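AP endonuclease, family protein 2 (Mycobacterium smegmatis, PDB 5TNV) binds a magnesium ion in a xylose isomerase-like TIM barrel and may act as a metal-dependent endonuclease, although its reaction is not established. Local coordinates at residues Asp48-Ala51 with Gly52-Ala55; Trp75-Leu78 with Ala79-Ser82. One frame throughout, in Å; residues are numbered along the deposited sequence.

Interaction 1. Residues Asp48-Ala51 with Gly52-Ala55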
ATOM      1  N   ASP A  48      -8.519 -10.832  33.911  1.00  6.24           N
ATOM      2  CA  ASP A  48      -9.031 -11.975  34.646  1.00  6.45           C
ATOM      3  C   ASP A  48      -8.858 -13.258  33.885  1.00  6.19           C
ATOM      4  O   ASP A  48      -9.256 -14.345  34.375  1.00  7.17           O
ATOM      5  CB  ASP A  48     -10.511 -11.751  34.991  1.00  6.98           C
ATOM      6  CG  ASP A  48     -10.743 -10.525  35.849  1.00  6.95           C
ATOM      7  OD1 ASP A  48      -9.972 -10.341  36.814  1.00  8.09           O
ATOM      8  OD2 ASP A  48     -11.685  -9.777  35.567  1.00  8.69           O
ATOM      9  N   ALA A  49      -8.314 -13.244  32.669  1.00  6.31           N
ATOM     10  CA  ALA A  49      -8.313 -14.441  31.817  1.00  6.54           C
ATOM     11  C   ALA A  49      -7.269 -15.453  32.252  1.00  6.57           C
ATOM     12  O   ALA A  49      -6.243 -15.088  32.803  1.00  7.22           O
ATOM     13  CB  ALA A  49      -8.060 -14.017  30.370  1.00  7.29           C
ATOM     14  N   PRO A  50      -7.483 -16.719  31.953  1.00  7.38           N
ATOM     15  CA  PRO A  50      -6.428 -17.709  32.204  1.00  7.61           C
ATOM     16  C   PRO A  50      -5.193 -17.358  31.366  1.00  6.66           C
ATOM     17  O   PRO A  50      -5.264 -16.787  30.279  1.00  7.37           O
ATOM     18  CB  PRO A  50      -7.067 -18.987  31.735  1.00 10.17           C
ATOM     19  CG  PRO A  50      -8.511 -18.765  31.611  1.00 12.11           C
ATOM     20  CD  PRO A  50      -8.697 -17.310  31.373  1.00  8.87           C
ATOM     21  N   ALA A  51      -4.033 -17.750  31.922  1.00  8.74           N
ATOM     22  CA  ALA A  51      -2.769 -17.410  31.274  1.00  9.59           C
ATOM     23  C   ALA A  51      -2.748 -17.976  29.844  1.00  8.11           C
ATOM     24  O   ALA A  51      -2.120 -17.423  28.959  1.00  8.47           O
ATOM     25  CB  ALA A  51      -1.609 -17.840  32.133  1.00 11.34           C
ATOM     26  N   GLY A  52      -3.388 -19.097  29.600  1.00  8.33           N
ATOM     27  CA  GLY A  52      -3.434 -19.693  28.273  1.00  8.76           C
ATOM     28  C   GLY A  52      -4.090 -18.817  27.230  1.00  7.70           C
ATOM     29  O   GLY A  52      -3.772 -18.908  26.031  1.00  8.88           O
ATOM     30  N   VAL A  53      -5.025 -17.968  27.624  1.00  7.21           N
ATOM     31  CA  VAL A  53      -5.636 -17.004  26.749  1.00  7.25           C
ATOM     32  C   VAL A  53      -4.596 -15.950  26.348  1.00  5.75           C
ATOM     33  O   VAL A  53      -4.456 -15.615  25.158  1.00  6.33           O
ATOM     34  CB  VAL A  53      -6.856 -16.399  27.420  1.00  7.89           C
ATOM     35  CG1 VAL A  53      -7.419 -15.226  26.646  1.00  8.95           C
ATOM     36  CG2 VAL A  53      -7.967 -17.455  27.523  1.00 10.81           C
ATOM     37  N   TRP A  54      -3.871 -15.411  27.290  1.00  6.06           N
ATOM     38  CA  TRP A  54      -2.774 -14.488  27.012  1.00  5.64           C
ATOM     39  C   TRP A  54      -1.794 -15.154  26.072  1.00  5.57           C
ATOM     40  O   TRP A  54      -1.283 -14.534  25.138  1.00  6.08           O
ATOM     41  CB  TRP A  54      -2.071 -14.130  28.299  1.00  6.69           C
ATOM     42  CG  TRP A  54      -2.899 -13.456  29.362  1.00  5.47           C
ATOM     43  CD1 TRP A  54      -4.070 -12.806  29.231  1.00  5.41           C
ATOM     44  CD2 TRP A  54      -2.573 -13.391  30.748  1.00  5.57           C
ATOM     45  NE1 TRP A  54      -4.497 -12.317  30.433  1.00  5.62           N
ATOM     46  CE2 TRP A  54      -3.602 -12.669  31.399  1.00  5.74           C
ATOM     47  CE3 TRP A  54      -1.533 -13.881  31.540  1.00  6.79           C
ATOM     48  CZ2 TRP A  54      -3.601 -12.415  32.769  1.00  6.51           C
ATOM     49  CZ3 TRP A  54      -1.535 -13.624  32.888  1.00  7.47           C
ATOM     50  CH2 TRP A  54      -2.554 -12.914  33.502  1.00  6.87           C
ATOM     51  N   ALA A  55      -1.486 -16.413  26.315  1.00  6.01           N
ATOM     52  CA  ALA A  55      -0.497 -17.134  25.514  1.00  6.05           C
ATOM     53  C   ALA A  55      -0.889 -17.176  24.054  1.00  5.67           C
ATOM     54  O   ALA A  55      -0.044 -17.034  23.180  1.00  5.85           O
ATOM     55  CB  ALA A  55      -0.309 -18.556  26.027  1.00  7.05           C
TER
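Trp54 lays one face of its indole beneath the backbone that leads into helix 51-63. Ala49 O and Ala51 CA each sit 3.6 Å above the ring plane, toward its rim, and Pro50 O stands a little higher on the same face. Two methyl groups flank the ring: Ala49 CB touches Trp54 NE1 at 3.9 Å, and Ala51 CB rests 4.0 Å from Trp54 CE3. Trp54 CG is anti to its own carbonyl carbon (chi1 -60°), which turns the indole back under the preceding turn. The indole N-H is bonded to Ile46 O, fixing the ring's rotation. Val53 straddles the loop, CG2 3.9 Å from Pro50 CD and CG1 4.0 Å from Ala49 CB, and also packs on Pro41 and Ile46. The solvent side is left to Pro50 and Gly52. Pro50 is the N-cap residue; its O accepts from Val53 N at 2.9 Å, with the donor above the carbonyl plane. The next bond, Ala55 N to Ala51 O at 2.9 Å, is already the regular i to i+4 bond of the helix. The contact lies at the N terminus of helix 51-63, where Ala51 and Ala55 pack on Val92 of helix 83-95, and Arg85 NH2 of that helix hydrogen-bonds Ala49 O.

Interaction 2. Residues Trp75-Leu78 with Ala79-Ser82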
ATOM      1  N   TRP A  75      -3.991  -3.559  27.305  1.00  5.22           N
ATOM      2  CA  TRP A  75      -4.109  -5.014  27.138  1.00  4.93           C
ATOM      3  C   TRP A  75      -4.091  -5.573  28.567  1.00  4.87           C
ATOM      4  O   TRP A  75      -4.868  -5.109  29.437  1.00  6.08           O
ATOM      5  CB  TRP A  75      -3.073  -5.528  26.146  1.00  5.04           C
ATOM      6  CG  TRP A  75      -3.006  -7.011  25.974  1.00  4.55           C
ATOM      7  CD1 TRP A  75      -4.009  -7.850  25.607  1.00  4.84           C
ATOM      8  CD2 TRP A  75      -1.871  -7.830  26.190  1.00  4.54           C
ATOM      9  NE1 TRP A  75      -3.573  -9.145  25.574  1.00  5.00           N
ATOM     10  CE2 TRP A  75      -2.256  -9.161  25.936  1.00  4.70           C
ATOM     11  CE3 TRP A  75      -0.531  -7.608  26.575  1.00  5.17           C
ATOM     12  CZ2 TRP A  75      -1.376 -10.243  26.065  1.00  5.03           C
ATOM     13  CZ3 TRP A  75       0.331  -8.663  26.708  1.00  5.56           C
ATOM     14  CH2 TRP A  75      -0.091  -9.973  26.446  1.00  5.83           C
ATOM     15  N   VAL A  76      -3.268  -6.559  28.901  1.00  4.78           N
ATOM     16  CA  VAL A  76      -3.149  -7.049  30.276  1.00  5.44           C
ATOM     17  C   VAL A  76      -2.563  -5.925  31.143  1.00  5.18           C
ATOM     18  O   VAL A  76      -1.457  -5.456  30.828  1.00  5.59           O
ATOM     19  CB  VAL A  76      -2.265  -8.302  30.318  1.00  5.50           C
ATOM     20  CG1 VAL A  76      -2.031  -8.727  31.753  1.00  7.33           C
ATOM     21  CG2 VAL A  76      -2.827  -9.446  29.485  1.00  6.03           C
ATOM     22  N   PRO A  77      -3.249  -5.496  32.188  1.00  6.05           N
ATOM     23  CA  PRO A  77      -2.783  -4.346  32.968  1.00  6.25           C
ATOM     24  C   PRO A  77      -1.789  -4.781  34.009  1.00  5.62           C
ATOM     25  O   PRO A  77      -2.177  -5.122  35.167  1.00  6.38           O
ATOM     26  CB  PRO A  77      -4.050  -3.794  33.561  1.00  7.26           C
ATOM     27  CG  PRO A  77      -4.901  -5.029  33.790  1.00  7.76           C
ATOM     28  CD  PRO A  77      -4.591  -5.890  32.614  1.00  6.28           C
ATOM     29  N   LEU A  78      -0.521  -4.756  33.674  1.00  6.20           N
ATOM     30  CA  LEU A  78       0.511  -5.270  34.574  1.00  5.98           C
ATOM     31  C   LEU A  78       0.538  -4.528  35.911  1.00  5.80           C
ATOM     32  O   LEU A  78       0.808  -5.155  36.934  1.00  7.01           O
ATOM     33  CB  LEU A  78       1.894  -5.234  33.915  1.00  6.19           C
ATOM     34  CG  LEU A  78       2.036  -6.081  32.656  1.00  6.84           C
ATOM     35  CD1 LEU A  78       3.433  -5.927  32.077  1.00  8.15           C
ATOM     36  CD2 LEU A  78       1.745  -7.553  32.875  1.00  8.06           C
ATOM     37  N   ALA A  79       0.261  -3.229  35.921  1.00  5.83           N
ATOM     38  CA  ALA A  79       0.280  -2.488  37.165  1.00  6.54           C
ATOM     39  C   ALA A  79      -0.806  -2.960  38.136  1.00  7.24           C
ATOM     40  O   ALA A  79      -0.708  -2.725  39.321  1.00 10.84           O
ATOM     41  CB  ALA A  79       0.162  -0.995  36.866  1.00  7.27           C
ATOM     42  N   ALA A  80      -1.865  -3.561  37.623  1.00  6.53           N
ATOM     43  CA  ALA A  80      -3.023  -3.984  38.405  1.00  7.20           C
ATOM     44  C   ALA A  80      -2.960  -5.435  38.844  1.00  7.07           C
ATOM     45  O   ALA A  80      -3.704  -5.818  39.723  1.00 10.21           O
ATOM     46  CB  ALA A  80      -4.316  -3.762  37.619  1.00  8.60           C
ATOM     47  N   LEU A  81      -2.137  -6.260  38.227  1.00  6.93           N
ATOM     48  CA  LEU A  81      -2.082  -7.679  38.592  1.00  6.70           C
ATOM     49  C   LEU A  81      -1.444  -7.897  39.926  1.00  7.00           C
ATOM     50  O   LEU A  81      -0.524  -7.189  40.352  1.00  8.13           O
ATOM     51  CB  LEU A  81      -1.287  -8.469  37.533  1.00  6.65           C
ATOM     52  CG  LEU A  81      -1.906  -8.613  36.145  1.00  7.88           C
ATOM     53  CD1 LEU A  81      -0.969  -9.463  35.288  1.00  7.59           C
ATOM     54  CD2 LEU A  81      -3.301  -9.202  36.173  1.00 10.24           C
ATOM     55  N   SER A  82      -1.907  -8.965  40.603  1.00  6.92           N
ATOM     56  CA  SER A  82      -1.213  -9.425  41.764  1.00  7.29           C
ATOM     57  C   SER A  82       0.169  -9.913  41.366  1.00  7.59           C
ATOM     58  O   SER A  82       0.447 -10.248  40.212  1.00  7.21           O
ATOM     59  CB  SER A  82      -1.943 -10.591  42.396  1.00  7.05           C
ATOM     60  OG  SER A  82      -1.921 -11.735  41.543  1.00  7.43           O
TER
HETATM   61  O   HOH W   1       1.469  -5.472  39.592  1.00 13.03           O
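Leu81 CD1 is the apolar centre, lying 3.8 Å from Val76 CG1 and 4.1 Å from Leu78 CD2. The valine and Leu81 side chains meet at about a right angle, whereas the two leucines are inclined to each other less steeply. Val76 CG1 is anti to the backbone N (chi1 174°), which sends this methyl to Leu81; its other methyl, CG2, lies over the centre of the Trp75 ring, 3.6 Å above the plane. Ile86 and Phe89 of helix 83-95 cover Leu78, and Ile86 also touches Leu81. Further out, Pro77 CB meets Ala80 CB at 4.1 Å, beside the more exposed end of the turn. Pro77-Ala80 is a type I beta turn: Pro77 O accepts from Ala80 N at 2.9 Å, the donor standing 51° out of the carbonyl plane, and more weakly from Leu81 N. Leu81 N also makes a weak bond to Leu78 O, so this one N-H is shared between two acceptors, both rather long. At the polar edge a water donates to both Leu78 O, at 2.8 Å, and Leu81 O, at 2.7 Å, bridging the turn. Ser82, the N-cap of helix 83-95, receives the N-H of Arg85 on its OG. Such a turn relies on one good backbone bond, a shared weaker N-H and a water bridge between carbonyls, while leucine and valine methyls pack together on its apolar side.

Overall arrangement
From the N terminus, the chain leaves strand 29-32 and runs through a loop to interaction 1, which closes the end of that loop onto the first turn of helix 51-63. Strand 68-70 follows, and interaction 2 then folds the loop after it into a turn just before helix 83-95. The two are in series, neither nested nor crossed, with centres 12 Å apart. They meet directly: Trp54 NE1 lies 3.5 Å from Val76 CG2, and Trp54 CH2 packs on Leu81 CD1. Successive strand-to-helix loops of the barrel are thereby joined, and Arg85, in the first turn of the helix that follows interaction 2, reaches back to lie against Trp54.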